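Long-range contacts in metallocarboxypeptidase (Trypanosoma cruzi, PDB 3DWC), which probably catalyses metal-dependent release of C-terminal amino acids other than proline, as an M32-family carboxypeptidase, here with cobalt bound: residues N95-E100 with R140-L145; G151-E156 with L372-I377. All coordinates share one frame; numbering follows the deposited sequence.

Contact 1 and contact 2 lie on the same side of the chain's centre, with their own centres about 14 Å apart. They come in series: contact 1 closes at L145 before contact 2 opens at G151. Helix 125-147 supplies the second segment of contact 1, and helix 154-162, next in the chain, begins in contact 2. The two contacts touch directly. R140 NH1 lies 3.0 Å from L372 O, a probable hydrogen bond, and G143 CA packs on P154 CB. Helix 125-147 thus links the turn before helix 99-122 to the end of helix 358-374, within this mainly helical M32 fold and away from the metal site.

Contact 1: residues N95-E100 with R140-L145; sequences NLLPEE and REEGKL
Near its C-terminal end, helix 125-147 meets the turn between helices 78-95 and 99-122. E141 extends toward helix 99-122, where its OE1 forms a salt bridge with R104. E141 OE2 and E100 OE2 are 5.5 Å apart, like charges not in contact. E100 also pairs with R104, so this arginine probably offsets the repulsion between the two carboxylates.

E142 is buried. Its side chain is extended, with CG anti to the backbone N (chi1 -170°), and the carboxylate comes up to L97. The nearest approach is L97 CD1 to E142 OE2, at 4.2 Å. The charge is met by salt bridges to R146 and K105. The E142 side chain also touches L158 and I161 of helix 154-162.

L145 carries most of the contact. Its CB points toward the turn, and three consecutive residues meet it. L97 crosses the L145 side chain at about a right angle, and L97 CD2 touches L145 CB at 3.7 Å. With CG anti to its carbonyl carbon (chi1 -65°), L97 brings its end nearer to the helix than its CB direction would suggest. P98 approaches obliquely, with its ring atom CD 4.0 Å from L145 CG. The carbonyl oxygen of L96 lies 4.1 Å from L145 CB, and the L96 side chain passes close to L145 O. F101 of helix 99-122 touches the side chains of E141, E142 and L145.

P98 occupies the N-cap position of helix 99-122. This is helix-to-turn packing in an all-helical region: a leucine near the end of one helix rests against the Leu-Leu-Pro turn that leads into another.

Contact 2: residues G151-E156 with L372-I377; sequences GKHPYE and LMDGNI
A His-carboxylate hydrogen bond and a methionine contact join the N-terminal end of helix 154-162 to the C-terminal end of helix 358-374. H153 NE2 donates to D374 OD1 at 2.8 Å, and the bond is almost straight (177°). The oxygen lies in the imidazole plane, but the nitrogen stands above the carboxylate plane. The two planes are 46° apart.

Beside this bond, the M373 side chain sets out toward the other segment. Its CG packs on Y155 CB at 3.5 Å, and the two side chains cross at about a right angle. P154 CB lies farther from M373 CG, at 4.5 Å. The M373 chain bends at chi2 and chi3. F139 and R140 of helix 125-147 and the loop residue F417 pack around it. Y155 OH is hydrogen-bonded to E369 OE1 of helix 358-374.

Both helix ends are capped. G375 follows helix 358-374 with positive phi and forms a Schellman motif. H153 is the N-cap of helix 154-162, with CG anti to the backbone N (chi1 -174°). Both ring nitrogens are thus engaged: while NE2 donates to D374, H153 ND1 accepts from Y155 N at 3.1 Å.

Contact 1: residues N95-E100 with R140-L145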
# COMPACT_ATOMS: atom_id res chain seq x y z
N ASN B 95 4.46 27.84 1.49
CA ASN B 95 3.90 29.02 2.11
C ASN B 95 3.78 30.22 1.18
O ASN B 95 2.97 31.09 1.42
CB ASN B 95 4.74 29.37 3.35
CG ASN B 95 3.93 30.01 4.45
OD1 ASN B 95 3.07 29.37 5.07
ND2 ASN B 95 4.20 31.28 4.71
N LEU B 96 4.59 30.26 0.12
CA LEU B 96 4.67 31.45 -0.74
C LEU B 96 3.47 31.58 -1.70
O LEU B 96 3.24 32.64 -2.25
CB LEU B 96 6.00 31.48 -1.52
CG LEU B 96 7.14 32.38 -1.00
CD1 LEU B 96 7.30 32.30 0.53
CD2 LEU B 96 8.48 32.04 -1.68
N LEU B 97 2.73 30.50 -1.90
CA LEU B 97 1.54 30.54 -2.74
C LEU B 97 0.30 30.71 -1.86
O LEU B 97 0.04 29.86 -1.00
CB LEU B 97 1.40 29.22 -3.52
CG LEU B 97 2.47 28.84 -4.56
CD1 LEU B 97 1.90 27.78 -5.47
CD2 LEU B 97 2.93 30.04 -5.38
N PRO B 98 -0.49 31.78 -2.07
CA PRO B 98 -1.76 31.88 -1.35
C PRO B 98 -2.76 30.77 -1.72
O PRO B 98 -2.81 30.32 -2.86
CB PRO B 98 -2.29 33.26 -1.75
CG PRO B 98 -1.11 34.01 -2.25
CD PRO B 98 -0.27 32.96 -2.92
N GLU B 99 -3.56 30.34 -0.73
CA GLU B 99 -4.43 29.17 -0.87
C GLU B 99 -5.44 29.35 -1.99
O GLU B 99 -5.85 28.38 -2.62
CB GLU B 99 -5.14 28.87 0.46
CG GLU B 99 -4.17 28.61 1.62
CD GLU B 99 -4.84 28.03 2.84
OE1 GLU B 99 -4.13 27.37 3.63
OE2 GLU B 99 -6.06 28.23 3.03
N GLU B 100 -5.82 30.60 -2.22
CA GLU B 100 -6.70 30.99 -3.33
C GLU B 100 -6.06 30.62 -4.67
O GLU B 100 -6.71 30.03 -5.53
CB GLU B 100 -7.00 32.50 -3.23
CG GLU B 100 -7.83 33.10 -4.37
CD GLU B 100 -7.01 33.33 -5.64
OE1 GLU B 100 -7.53 33.00 -6.74
OE2 GLU B 100 -5.86 33.81 -5.54
N ARG B 140 2.98 32.05 -15.28
CA ARG B 140 3.58 33.39 -15.18
C ARG B 140 3.26 34.01 -13.83
O ARG B 140 4.10 34.70 -13.24
CB ARG B 140 3.06 34.33 -16.27
CG ARG B 140 3.54 34.02 -17.69
CD ARG B 140 2.74 34.82 -18.72
NE ARG B 140 3.11 34.51 -20.10
CZ ARG B 140 2.49 34.99 -21.18
NH1 ARG B 140 2.90 34.66 -22.40
NH2 ARG B 140 1.45 35.81 -21.04
N GLU B 141 2.03 33.77 -13.36
CA GLU B 141 1.58 34.27 -12.06
C GLU B 141 2.27 33.50 -10.96
O GLU B 141 2.67 34.07 -9.94
CB GLU B 141 0.06 34.14 -11.92
CG GLU B 141 -0.48 34.78 -10.63
CD GLU B 141 -2.00 34.70 -10.51
OE1 GLU B 141 -2.62 33.90 -11.25
OE2 GLU B 141 -2.56 35.42 -9.65
N GLU B 142 2.39 32.19 -11.16
CA GLU B 142 3.11 31.34 -10.22
C GLU B 142 4.56 31.80 -10.04
O GLU B 142 5.00 32.02 -8.91
CB GLU B 142 3.05 29.87 -10.64
CG GLU B 142 3.59 28.93 -9.55
CD GLU B 142 3.31 27.46 -9.80
OE1 GLU B 142 2.55 27.13 -10.73
OE2 GLU B 142 3.85 26.61 -9.04
N GLY B 143 5.29 31.98 -11.14
CA GLY B 143 6.67 32.48 -11.10
C GLY B 143 6.84 33.70 -10.22
O GLY B 143 7.75 33.77 -9.38
N LYS B 144 5.96 34.68 -10.42
CA LYS B 144 6.04 35.90 -9.63
C LYS B 144 5.89 35.65 -8.11
O LYS B 144 6.64 36.20 -7.30
CB LYS B 144 5.01 36.92 -10.12
CG LYS B 144 5.43 37.64 -11.38
CD LYS B 144 4.42 38.73 -11.76
CE LYS B 144 4.68 39.30 -13.16
NZ LYS B 144 4.71 38.23 -14.22
N LEU B 145 4.91 34.83 -7.75
CA LEU B 145 4.66 34.48 -6.35
C LEU B 145 5.88 33.78 -5.75
O LEU B 145 6.36 34.16 -4.68
CB LEU B 145 3.42 33.56 -6.24
CG LEU B 145 2.02 34.17 -6.01
CD1 LEU B 145 1.98 35.69 -6.20
CD2 LEU B 145 0.98 33.47 -6.89

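Contact 2: residues G151-E156 with L372-I377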
# COMPACT_ATOMS: atom_id res chain seq x y z
N GLY B 151 13.69 39.27 -6.70
CA GLY B 151 13.99 39.89 -7.99
C GLY B 151 14.44 38.85 -9.00
O GLY B 151 15.13 39.18 -9.97
N LYS B 152 14.05 37.59 -8.78
CA LYS B 152 14.33 36.52 -9.72
C LYS B 152 13.33 36.55 -10.85
O LYS B 152 12.17 36.91 -10.66
CB LYS B 152 14.18 35.15 -9.06
CG LYS B 152 15.31 34.68 -8.18
CD LYS B 152 15.12 33.17 -7.96
CE LYS B 152 15.71 32.67 -6.65
NZ LYS B 152 15.14 31.31 -6.39
N HIS B 153 13.78 36.13 -12.02
CA HIS B 153 12.91 35.97 -13.17
C HIS B 153 11.85 34.88 -12.84
O HIS B 153 12.19 33.84 -12.28
CB HIS B 153 13.78 35.56 -14.36
CG HIS B 153 13.03 35.48 -15.65
ND1 HIS B 153 11.86 34.77 -15.80
CD2 HIS B 153 13.28 36.04 -16.86
CE1 HIS B 153 11.42 34.89 -17.04
NE2 HIS B 153 12.26 35.66 -17.70
N PRO B 154 10.56 35.14 -13.11
CA PRO B 154 9.52 34.12 -12.83
C PRO B 154 9.88 32.67 -13.19
O PRO B 154 9.64 31.78 -12.38
CB PRO B 154 8.33 34.59 -13.66
CG PRO B 154 8.73 35.94 -14.28
CD PRO B 154 9.96 36.40 -13.59
N TYR B 155 10.43 32.45 -14.38
CA TYR B 155 10.84 31.12 -14.84
C TYR B 155 11.95 30.56 -13.95
O TYR B 155 11.94 29.40 -13.61
CB TYR B 155 11.30 31.13 -16.30
CG TYR B 155 11.48 29.75 -16.93
CD1 TYR B 155 10.53 28.75 -16.76
CD2 TYR B 155 12.59 29.46 -17.69
CE1 TYR B 155 10.70 27.49 -17.33
CE2 TYR B 155 12.77 28.19 -18.26
CZ TYR B 155 11.83 27.22 -18.08
OH TYR B 155 12.04 25.97 -18.64
N GLU B 156 12.90 31.39 -13.56
CA GLU B 156 13.90 30.99 -12.60
C GLU B 156 13.27 30.52 -11.27
O GLU B 156 13.69 29.52 -10.70
CB GLU B 156 14.91 32.11 -12.34
CG GLU B 156 16.05 31.63 -11.49
CD GLU B 156 17.18 32.62 -11.39
OE1 GLU B 156 17.71 32.77 -10.27
OE2 GLU B 156 17.56 33.21 -12.43
N LEU B 372 7.81 31.68 -23.50
CA LEU B 372 6.41 31.94 -23.11
C LEU B 372 6.37 32.80 -21.84
O LEU B 372 5.70 33.81 -21.76
CB LEU B 372 5.63 30.63 -22.91
CG LEU B 372 5.24 29.82 -24.15
CD1 LEU B 372 4.93 28.40 -23.76
CD2 LEU B 372 4.01 30.46 -24.91
N MET B 373 7.13 32.37 -20.85
CA MET B 373 7.30 33.07 -19.58
C MET B 373 7.79 34.52 -19.80
O MET B 373 7.31 35.45 -19.14
CB MET B 373 8.33 32.26 -18.74
CG MET B 373 8.00 31.99 -17.28
SD MET B 373 6.34 31.46 -16.79
CE MET B 373 5.86 30.38 -18.11
N ASP B 374 8.72 34.69 -20.75
CA ASP B 374 9.29 35.99 -21.17
C ASP B 374 8.33 36.94 -21.87
O ASP B 374 8.59 38.13 -21.94
CB ASP B 374 10.44 35.79 -22.18
CG ASP B 374 11.82 36.00 -21.59
OD1 ASP B 374 11.91 36.38 -20.40
OD2 ASP B 374 12.81 35.78 -22.32
N GLY B 375 7.26 36.40 -22.45
CA GLY B 375 6.39 37.16 -23.34
C GLY B 375 6.83 37.16 -24.80
O GLY B 375 6.14 37.72 -25.65
N ASN B 376 7.98 36.56 -25.11
CA ASN B 376 8.47 36.53 -26.50
C ASN B 376 7.51 35.82 -27.44
O ASN B 376 7.44 36.15 -28.61
CB ASN B 376 9.84 35.87 -26.60
CG ASN B 376 10.98 36.81 -26.24
OD1 ASN B 376 11.54 37.47 -27.11
ND2 ASN B 376 11.32 36.87 -24.95
N ILE B 377 6.79 34.84 -26.93
CA ILE B 377 5.79 34.15 -27.73
C ILE B 377 4.57 33.90 -26.88
O ILE B 377 4.63 33.95 -25.65
CB ILE B 377 6.32 32.79 -28.33
CG1 ILE B 377 6.64 31.78 -27.22
CG2 ILE B 377 7.52 33.05 -29.24
CD1 ILE B 377 7.26 30.51 -27.70